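Putative secreted endoglycosylceramidase (Rhodococcus hoagii, PDB 6JYZ) probably hydrolyses glycosidic bonds as an endogalactosylceramidase of glycoside hydrolase family 5, consistent with cleavage between the sugar and the ceramide of galactosylceramides. Local coordinates at residues V40-D52 with F79-L91. Numbering follows the deposited sequence.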
loop_
_atom_site.group_PDB
_atom_site.type_symbol
_atom_site.label_atom_id
_atom_site.label_comp_id
_atom_site.label_asym_id
_atom_site.label_seq_id
_atom_site.Cartn_x
_atom_site.Cartn_y
_atom_site.Cartn_z
ATOM N N VAL A 40 12.138 -3.849 11.772
ATOM C CA VAL A 40 11.851 -4.385 10.464
ATOM C C VAL A 40 11.567 -3.266 9.486
ATOM O O VAL A 40 10.646 -2.474 9.745
ATOM C CB VAL A 40 10.715 -5.430 10.560
ATOM C CG1 VAL A 40 10.325 -5.894 9.154
ATOM C CG2 VAL A 40 11.172 -6.626 11.406
ATOM N N LEU A 41 12.201 -3.261 8.322
ATOM C CA LEU A 41 11.848 -2.359 7.252
ATOM C C LEU A 41 11.098 -3.169 6.219
ATOM O O LEU A 41 11.637 -4.112 5.613
ATOM C CB LEU A 41 13.128 -1.734 6.634
ATOM C CG LEU A 41 13.942 -0.802 7.547
ATOM C CD1 LEU A 41 15.137 -0.277 6.786
ATOM C CD2 LEU A 41 13.075 0.370 8.065
ATOM N N LEU A 42 9.862 -2.745 5.979
ATOM C CA LEU A 42 8.955 -3.407 5.049
ATOM C C LEU A 42 8.937 -2.591 3.777
ATOM O O LEU A 42 8.229 -1.538 3.735
ATOM C CB LEU A 42 7.551 -3.537 5.649
ATOM C CG LEU A 42 7.440 -4.454 6.872
ATOM C CD1 LEU A 42 6.037 -4.303 7.448
ATOM C CD2 LEU A 42 7.749 -5.903 6.463
ATOM N N ARG A 43 9.680 -2.999 2.743
ATOM C CA ARG A 43 9.754 -2.262 1.484
ATOM C C ARG A 43 9.330 -3.160 0.363
ATOM O O ARG A 43 9.820 -4.310 0.233
ATOM C CB ARG A 43 11.194 -1.784 1.312
ATOM C CG ARG A 43 11.380 -0.676 2.374
ATOM C CD ARG A 43 12.680 0.036 2.143
ATOM N NE ARG A 43 12.869 1.064 3.167
ATOM C CZ ARG A 43 14.023 1.678 3.197
ATOM N NH1 ARG A 43 14.957 1.383 2.293
ATOM N NH2 ARG A 43 14.255 2.535 4.169
ATOM N N GLY A 44 8.459 -2.666 -0.506
ATOM C CA GLY A 44 7.963 -3.529 -1.577
ATOM C C GLY A 44 7.034 -2.759 -2.492
ATOM O O GLY A 44 7.249 -1.562 -2.740
ATOM N N ALA A 45 5.989 -3.447 -2.966
ATOM C CA ALA A 45 5.136 -2.845 -4.011
ATOM C C ALA A 45 3.670 -3.217 -3.724
ATOM O O ALA A 45 3.347 -4.208 -3.060
ATOM C CB ALA A 45 5.515 -3.374 -5.398
ATOM N N ASN A 46 2.801 -2.368 -4.271
ATOM C CA ASN A 46 1.375 -2.653 -4.416
ATOM C C ASN A 46 1.148 -3.679 -5.546
ATOM O O ASN A 46 1.719 -3.560 -6.640
ATOM C CB ASN A 46 0.614 -1.372 -4.754
ATOM C CG ASN A 46 0.457 -0.485 -3.542
ATOM O OD1 ASN A 46 -0.565 -0.605 -2.838
ATOM N ND2 ASN A 46 1.424 0.367 -3.234
ATOM N N VAL A 47 0.265 -4.637 -5.249
ATOM C CA VAL A 47 -0.068 -5.710 -6.200
ATOM C C VAL A 47 -1.597 -5.805 -6.289
ATOM O O VAL A 47 -2.222 -6.127 -5.267
ATOM C CB VAL A 47 0.543 -7.030 -5.690
ATOM C CG1 VAL A 47 0.031 -8.217 -6.504
ATOM C CG2 VAL A 47 2.096 -6.947 -5.764
ATOM N N ASN A 48 -2.138 -5.529 -7.459
ATOM C CA ASN A 48 -3.582 -5.430 -7.629
ATOM C C ASN A 48 -4.191 -6.633 -8.349
ATOM O O ASN A 48 -5.360 -6.547 -8.709
ATOM C CB ASN A 48 -3.950 -4.137 -8.332
ATOM C CG ASN A 48 -3.618 -4.163 -9.788
ATOM O OD1 ASN A 48 -2.945 -5.088 -10.259
ATOM N ND2 ASN A 48 -4.110 -3.178 -10.552
ATOM N N GLY A 49 -3.463 -7.746 -8.504
ATOM C CA GLY A 49 -4.005 -8.843 -9.315
ATOM C C GLY A 49 -5.285 -9.442 -8.770
ATOM O O GLY A 49 -5.997 -10.070 -9.581
ATOM N N LEU A 50 -5.608 -9.295 -7.498
ATOM C CA LEU A 50 -6.866 -9.817 -6.967
ATOM C C LEU A 50 -7.939 -8.733 -6.870
ATOM O O LEU A 50 -9.056 -9.020 -6.437
ATOM C CB LEU A 50 -6.655 -10.397 -5.572
ATOM C CG LEU A 50 -5.583 -11.478 -5.510
ATOM C CD1 LEU A 50 -5.584 -12.036 -4.106
ATOM C CD2 LEU A 50 -5.856 -12.602 -6.527
ATOM N N ASN A 51 -7.656 -7.521 -7.325
ATOM C CA ASN A 51 -8.667 -6.450 -7.236
ATOM C C ASN A 51 -9.716 -6.641 -8.337
ATOM O O ASN A 51 -9.470 -7.295 -9.353
ATOM C CB ASN A 51 -7.920 -5.097 -7.297
ATOM C CG ASN A 51 -8.754 -3.989 -6.689
ATOM O OD1 ASN A 51 -9.904 -4.149 -6.243
ATOM N ND2 ASN A 51 -8.183 -2.785 -6.660
ATOM N N ASP A 52 -10.877 -6.021 -8.123
ATOM C CA ASP A 52 -12.072 -6.188 -8.965
ATOM C C ASP A 52 -12.355 -4.842 -9.618
ATOM O O ASP A 52 -13.005 -3.968 -9.028
ATOM C CB ASP A 52 -13.224 -6.644 -8.064
ATOM C CG ASP A 52 -14.532 -6.796 -8.808
ATOM O OD1 ASP A 52 -14.529 -6.914 -10.029
ATOM O OD2 ASP A 52 -15.578 -6.773 -8.110
ATOM N N PHE A 79 12.307 -7.042 -2.424
ATOM C CA PHE A 79 11.135 -6.638 -1.630
ATOM C C PHE A 79 10.810 -7.666 -0.559
ATOM O O PHE A 79 10.906 -8.877 -0.792
ATOM C CB PHE A 79 9.946 -6.558 -2.582
ATOM C CG PHE A 79 10.029 -5.536 -3.661
ATOM C CD1 PHE A 79 11.012 -4.552 -3.670
ATOM C CD2 PHE A 79 9.065 -5.514 -4.666
ATOM C CE1 PHE A 79 11.030 -3.571 -4.679
ATOM C CE2 PHE A 79 9.113 -4.569 -5.677
ATOM C CZ PHE A 79 10.075 -3.589 -5.669
ATOM N N ASP A 80 10.417 -7.175 0.613
ATOM C CA ASP A 80 9.996 -8.037 1.698
ATOM C C ASP A 80 8.563 -7.746 2.184
ATOM O O ASP A 80 8.168 -8.293 3.194
ATOM C CB ASP A 80 10.946 -7.996 2.906
ATOM C CG ASP A 80 10.955 -6.662 3.594
ATOM O OD1 ASP A 80 10.250 -5.732 3.143
ATOM O OD2 ASP A 80 11.682 -6.566 4.649
ATOM N N VAL A 81 7.814 -6.983 1.385
ATOM C CA VAL A 81 6.393 -6.784 1.699
ATOM C C VAL A 81 5.682 -6.571 0.375
ATOM O O VAL A 81 6.223 -6.107 -0.611
ATOM C CB VAL A 81 6.185 -5.560 2.639
ATOM C CG1 VAL A 81 6.407 -4.226 1.930
ATOM C CG2 VAL A 81 4.813 -5.581 3.299
ATOM N N VAL A 82 4.397 -6.909 0.415
ATOM C CA VAL A 82 3.463 -6.568 -0.658
ATOM C C VAL A 82 2.222 -5.935 -0.019
ATOM O O VAL A 82 1.765 -6.375 1.035
ATOM C CB VAL A 82 3.056 -7.817 -1.446
ATOM C CG1 VAL A 82 2.496 -8.895 -0.573
ATOM C CG2 VAL A 82 2.018 -7.516 -2.497
ATOM N N ARG A 83 1.750 -4.867 -0.638
ATOM C CA ARG A 83 0.433 -4.312 -0.301
ATOM C C ARG A 83 -0.533 -4.912 -1.323
ATOM O O ARG A 83 -0.539 -4.558 -2.487
ATOM C CB ARG A 83 0.484 -2.781 -0.290
ATOM C CG ARG A 83 -0.876 -2.187 0.148
ATOM C CD ARG A 83 -0.695 -0.703 0.419
ATOM N NE ARG A 83 -1.940 -0.008 0.753
ATOM C CZ ARG A 83 -2.573 0.863 -0.033
ATOM N NH1 ARG A 83 -2.278 1.024 -1.321
ATOM N NH2 ARG A 83 -3.554 1.594 0.542
ATOM N N LEU A 84 -1.301 -5.892 -0.826
ATOM C CA LEU A 84 -2.186 -6.677 -1.687
ATOM C C LEU A 84 -3.542 -5.970 -1.760
ATOM O O LEU A 84 -4.246 -5.879 -0.739
ATOM C CB LEU A 84 -2.272 -8.093 -1.101
ATOM C CG LEU A 84 -2.974 -9.081 -2.027
ATOM C CD1 LEU A 84 -2.116 -9.446 -3.248
ATOM C CD2 LEU A 84 -3.295 -10.326 -1.232
ATOM N N ASN A 85 -3.833 -5.424 -2.927
ATOM C CA ASN A 85 -5.040 -4.593 -3.070
ATOM C C ASN A 85 -6.230 -5.520 -3.324
ATOM O O ASN A 85 -6.360 -6.048 -4.446
ATOM C CB ASN A 85 -4.835 -3.633 -4.250
ATOM C CG ASN A 85 -3.487 -2.933 -4.306
ATOM O OD1 ASN A 85 -2.847 -2.976 -5.377
ATOM N ND2 ASN A 85 -3.058 -2.267 -3.243
ATOM N N ILE A 86 -7.075 -5.647 -2.329
ATOM C CA ILE A 86 -8.238 -6.539 -2.409
ATOM C C ILE A 86 -9.520 -5.722 -2.395
ATOM O O ILE A 86 -9.507 -4.515 -2.112
ATOM C CB ILE A 86 -8.230 -7.571 -1.287
ATOM C CG1 ILE A 86 -8.368 -6.935 0.087
ATOM C CG2 ILE A 86 -6.956 -8.460 -1.357
ATOM C CD1 ILE A 86 -8.573 -7.923 1.245
ATOM N N ALA A 87 -10.650 -6.349 -2.745
ATOM C CA ALA A 87 -11.899 -5.611 -2.991
ATOM C C ALA A 87 -13.022 -6.093 -2.110
ATOM O O ALA A 87 -13.396 -7.297 -2.135
ATOM C CB ALA A 87 -12.298 -5.786 -4.448
ATOM N N TRP A 88 -13.653 -5.155 -1.446
ATOM C CA TRP A 88 -14.889 -5.448 -0.735
ATOM C C TRP A 88 -15.914 -6.067 -1.687
ATOM O O TRP A 88 -16.626 -7.036 -1.291
ATOM C CB TRP A 88 -15.415 -4.118 -0.147
ATOM C CG TRP A 88 -16.713 -4.216 0.620
ATOM C CD1 TRP A 88 -17.359 -5.338 1.123
ATOM C CD2 TRP A 88 -17.508 -3.080 0.993
ATOM N NE1 TRP A 88 -18.494 -4.944 1.778
ATOM C CE2 TRP A 88 -18.615 -3.588 1.710
ATOM C CE3 TRP A 88 -17.371 -1.682 0.769
ATOM C CZ2 TRP A 88 -19.598 -2.732 2.223
ATOM C CZ3 TRP A 88 -18.354 -0.846 1.301
ATOM C CH2 TRP A 88 -19.446 -1.358 2.011
ATOM N N SER A 89 -15.997 -5.617 -2.927
ATOM C CA SER A 89 -16.982 -6.143 -3.852
ATOM C C SER A 89 -16.779 -7.625 -4.095
ATOM O O SER A 89 -17.776 -8.295 -4.409
ATOM C CB SER A 89 -16.979 -5.380 -5.158
ATOM O OG SER A 89 -15.705 -5.554 -5.778
ATOM N N ALA A 90 -15.571 -8.130 -4.024
ATOM C CA ALA A 90 -15.331 -9.582 -4.250
ATOM C C ALA A 90 -15.510 -10.322 -2.947
ATOM O O ALA A 90 -15.961 -11.475 -2.969
ATOM C CB ALA A 90 -13.929 -9.744 -4.794
ATOM N N LEU A 91 -15.260 -9.750 -1.787
ATOM C CA LEU A 91 -15.464 -10.441 -0.539
ATOM C C LEU A 91 -16.957 -10.574 -0.273
ATOM O O LEU A 91 -17.415 -11.606 0.298
ATOM C CB LEU A 91 -14.853 -9.672 0.629
ATOM C CG LEU A 91 -13.323 -9.714 0.638
ATOM C CD1 LEU A 91 -12.736 -8.541 1.466
ATOM C CD2 LEU A 91 -12.817 -11.064 1.190
HETATM O O HOH W 1 6.184 -6.420 -3.315
HETATM O O HOH W 2 -4.499 -7.877 -5.385
HETATM O O HOH W 3 -14.131 -3.538 -6.684
#
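Strands 43-47 and 81-86 are parallel neighbours in the (β/α)8 barrel of a family 5 glycoside hydrolase, the beginning and end of a beta-alpha-beta crossover through helix 68-75. The ladder is regular where Val47 N donates to Arg83 O (2.9 Å) and Asn85 N to Val47 O. Nearer the strand starts, water 1 bridges Ala45 N and Val81 O instead. There Asp80 OD1 accepts the backbone N of Arg43 (2.8 Å), and Gly44 CA lies over one face of the Phe79 ring, 3.9 Å from its centroid. Asn46 illustrates how such strands order a polar barrel centre: its OD1 receives Arg83 NH1 at 2.8 Å, at the edge of the guanidinium, and Asn85 ND2 at 3.0 Å, on a lone pair. The two amides are nearly coplanar, whereas the guanidinium stands almost perpendicular to that of Asn46. Arg83 runs alongside Asn46 because its first torsion is trans (chi1 -177°) and its chain is extended. Replacing Asn46 by an alanine removes this carbonyl, and Arg83 NH1 and Asn85 ND2 would probably lose their shared acceptor, while Gly328 O would lose its donor, Asn46 ND2. On the other face, Val47 CG2 presses tightly on Val82 CG2 (3.3 Å). Arg83 continues to Asp218, Glu263 and Glu329, and Asn85 ND2 also reaches Asp123. Strands 356-359 and 119-124 flank the pair, and Ile86 packs on Leu204 of helix 193-206.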